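Local atomic coordinates of Poly(beta-D-mannuronate) C5 epimerase (Pseudomonas syringae pv. tomato, PDB entry 4NK6), a protein that converts beta-D-mannuronate to alpha-L-guluronate within the alginate polymer and helps pass the new chain safely across the periplasm. Residues G93-L97 with Q98-K102. Numbering follows the deposited sequence.
Sequences GYVNL and QDLVK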
ATOM      1  N   GLY A  93      20.149  16.972  -9.355  1.00 51.76           N
ATOM      2  CA  GLY A  93      19.226  17.597 -10.289  1.00 48.38           C
ATOM      3  C   GLY A  93      18.406  16.627 -11.114  1.00 46.87           C
ATOM      4  O   GLY A  93      18.183  15.474 -10.716  1.00 45.77           O
ATOM      5  N   TYR A  94      17.986  17.094 -12.284  1.00 47.65           N
ATOM      6  CA  TYR A  94      16.915  16.456 -13.041  1.00 50.26           C
ATOM      7  C   TYR A  94      17.407  15.550 -14.159  1.00 50.79           C
ATOM      8  O   TYR A  94      18.224  15.954 -14.991  1.00 50.53           O
ATOM      9  CB  TYR A  94      15.963  17.516 -13.611  1.00 47.91           C
ATOM     10  CG  TYR A  94      14.964  16.975 -14.610  1.00 47.30           C
ATOM     11  CD1 TYR A  94      13.815  16.315 -14.188  1.00 46.54           C
ATOM     12  CD2 TYR A  94      15.168  17.128 -15.974  1.00 53.99           C
ATOM     13  CE1 TYR A  94      12.899  15.820 -15.100  1.00 45.49           C
ATOM     14  CE2 TYR A  94      14.262  16.637 -16.894  1.00 49.56           C
ATOM     15  CZ  TYR A  94      13.129  15.991 -16.454  1.00 48.76           C
ATOM     16  OH  TYR A  94      12.229  15.507 -17.377  1.00 47.70           O
ATOM     17  N   VAL A  95      16.885  14.327 -14.171  1.00 48.15           N
ATOM     18  CA  VAL A  95      17.196  13.343 -15.200  1.00 50.47           C
ATOM     19  C   VAL A  95      15.924  12.575 -15.550  1.00 48.25           C
ATOM     20  O   VAL A  95      15.245  12.067 -14.658  1.00 43.54           O
ATOM     21  CB  VAL A  95      18.268  12.331 -14.707  1.00 46.00           C
ATOM     22  CG1 VAL A  95      18.390  11.152 -15.671  1.00 42.31           C
ATOM     23  CG2 VAL A  95      19.611  13.015 -14.520  1.00 44.35           C
ATOM     24  N   ASN A  96      15.584  12.506 -16.836  1.00 43.27           N
ATOM     25  CA  ASN A  96      14.480  11.649 -17.271  1.00 46.85           C
ATOM     26  C   ASN A  96      14.980  10.317 -17.855  1.00 44.47           C
ATOM     27  O   ASN A  96      16.179  10.140 -18.052  1.00 44.68           O
ATOM     28  CB  ASN A  96      13.497  12.395 -18.204  1.00 43.44           C
ATOM     29  CG  ASN A  96      14.144  12.897 -19.488  1.00 51.52           C
ATOM     30  OD1 ASN A  96      14.892  12.173 -20.149  1.00 54.14           O
ATOM     31  ND2 ASN A  96      13.838  14.146 -19.857  1.00 46.82           N
ATOM     32  N   LEU A  97      14.074   9.376 -18.101  1.00 45.04           N
ATOM     33  CA  LEU A  97      14.488   8.054 -18.577  1.00 43.93           C
ATOM     34  C   LEU A  97      15.205   8.129 -19.933  1.00 47.56           C
ATOM     35  O   LEU A  97      16.147   7.369 -20.188  1.00 48.97           O
ATOM     36  CB  LEU A  97      13.299   7.092 -18.640  1.00 41.84           C
ATOM     37  CG  LEU A  97      13.573   5.656 -19.110  1.00 43.09           C
ATOM     38  CD1 LEU A  97      14.679   4.995 -18.291  1.00 42.89           C
ATOM     39  CD2 LEU A  97      12.302   4.832 -19.022  1.00 41.24           C
ATOM     40  N   GLN A  98      14.778   9.059 -20.788  1.00 43.98           N
ATOM     41  CA  GLN A  98      15.426   9.236 -22.081  1.00 46.75           C
ATOM     42  C   GLN A  98      16.873   9.702 -21.911  1.00 51.21           C
ATOM     43  O   GLN A  98      17.744   9.319 -22.697  1.00 49.51           O
ATOM     44  CB  GLN A  98      14.632  10.180 -23.004  1.00 47.71           C
ATOM     45  CG  GLN A  98      13.426   9.519 -23.677  1.00 47.16           C
ATOM     46  CD  GLN A  98      12.422   8.987 -22.663  1.00 47.11           C
ATOM     47  OE1 GLN A  98      12.098   9.671 -21.694  1.00 44.09           O
ATOM     48  NE2 GLN A  98      11.945   7.757 -22.866  1.00 45.73           N
ATOM     49  N   ASP A  99      17.127  10.513 -20.882  1.00 50.35           N
ATOM     50  CA  ASP A  99      18.488  10.975 -20.595  1.00 47.93           C
ATOM     51  C   ASP A  99      19.375   9.798 -20.171  1.00 44.68           C
ATOM     52  O   ASP A  99      20.524   9.687 -20.598  1.00 45.61           O
ATOM     53  CB  ASP A  99      18.493  12.053 -19.503  1.00 48.10           C
ATOM     54  CG  ASP A  99      17.762  13.328 -19.914  1.00 54.63           C
ATOM     55  OD1 ASP A  99      17.848  13.735 -21.094  1.00 53.44           O
ATOM     56  OD2 ASP A  99      17.098  13.932 -19.041  1.00 56.34           O
ATOM     57  N   LEU A 100      18.837   8.920 -19.327  1.00 44.93           N
ATOM     58  CA  LEU A 100      19.573   7.735 -18.880  1.00 41.87           C
ATOM     59  C   LEU A 100      19.982   6.844 -20.044  1.00 49.94           C
ATOM     60  O   LEU A 100      21.101   6.330 -20.083  1.00 51.83           O
ATOM     61  CB  LEU A 100      18.717   6.900 -17.922  1.00 45.52           C
ATOM     62  CG  LEU A 100      18.494   7.364 -16.488  1.00 46.70           C
ATOM     63  CD1 LEU A 100      17.652   6.323 -15.743  1.00 47.03           C
ATOM     64  CD2 LEU A 100      19.819   7.604 -15.782  1.00 39.79           C
ATOM     65  N   VAL A 101      19.059   6.640 -20.980  1.00 47.01           N
ATOM     66  CA  VAL A 101      19.305   5.751 -22.110  1.00 51.08           C
ATOM     67  C   VAL A 101      20.475   6.260 -22.952  1.00 53.63           C
ATOM     68  O   VAL A 101      21.322   5.482 -23.397  1.00 53.52           O
ATOM     69  CB  VAL A 101      18.041   5.575 -22.978  1.00 55.24           C
ATOM     70  CG1 VAL A 101      18.349   4.752 -24.217  1.00 55.33           C
ATOM     71  CG2 VAL A 101      16.924   4.917 -22.161  1.00 46.98           C
ATOM     72  N   LYS A 102      20.535   7.575 -23.140  1.00 53.45           N
ATOM     73  CA  LYS A 102      21.627   8.187 -23.882  1.00 55.24           C
ATOM     74  C   LYS A 102      22.974   7.988 -23.183  1.00 55.25           C
ATOM     75  O   LYS A 102      23.996   7.801 -23.839  1.00 58.49           O
ATOM     76  CB  LYS A 102      21.366   9.685 -24.102  1.00 59.28           C
ATOM     77  CG  LYS A 102      20.216  10.000 -25.052  1.00 62.48           C
ATOM     78  CD  LYS A 102      20.019  11.514 -25.234  1.00 61.98           C
ATOM     79  CE  LYS A 102      18.673  11.842 -25.886  1.00 61.35           C
ATOM     80  NZ  LYS A 102      18.510  13.302 -26.229  1.00 66.47           N
TER
HETATM   81  O   HOH W   1      18.462  15.645 -17.777  1.00 51.92           O
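N96 and D99 trade side-chain-to-backbone hydrogen bonds where strand 93-96 turns into helix 97-103, the two short axes running roughly perpendicular. Take the N96 side chain outward. Its CB has D99 OD2 at 4.0 Å, and its CG sits closer to that same oxygen. Because CG lies between the backbone N and the carbonyl carbon (chi1 61°), the amide is swung back over the first helical turn. OD1 then accepts from D99 N at 2.9 Å, the donor lying almost in line with the side-chain C=O, although the N-H...OD1 angle is only 143°. At the other tip, ND2 donates within its amide plane to Y94 OH, 3.3 Å away; that hydroxyl is also hydrogen-bonded to E132. Held at OD1 and ND2, the amide would be limited in its rotation.

The return bond is straighter: N96 N gives its hydrogen to D99 OD2 at 173°, reaching the carboxylate on its anti side and tilted out of its plane. A water lies between Y94 O and D99 OD2, though it sits so close to OD2 that this bond is uncertain. D99 OD2 and N96 OD1, both acceptors, lie 3.0 Å apart with amide and carboxylate nearly parallel, a closeness that the bond from N96 N would partly offset.

Beyond the polar pair, N96 O accepts from L100 N and L97 O from V101 N, the first regular helical bonds. V95 CG1 meets L100 CD2 at 3.8 Å, the side chains crossing at about a right angle, and I90 of strand 86-91 touches both residues. The reciprocal bonds define a capping box with N96 as N-cap, here starting a short helix directly after an outermost strand of a parallel sheet in this right-handed beta-helix protein.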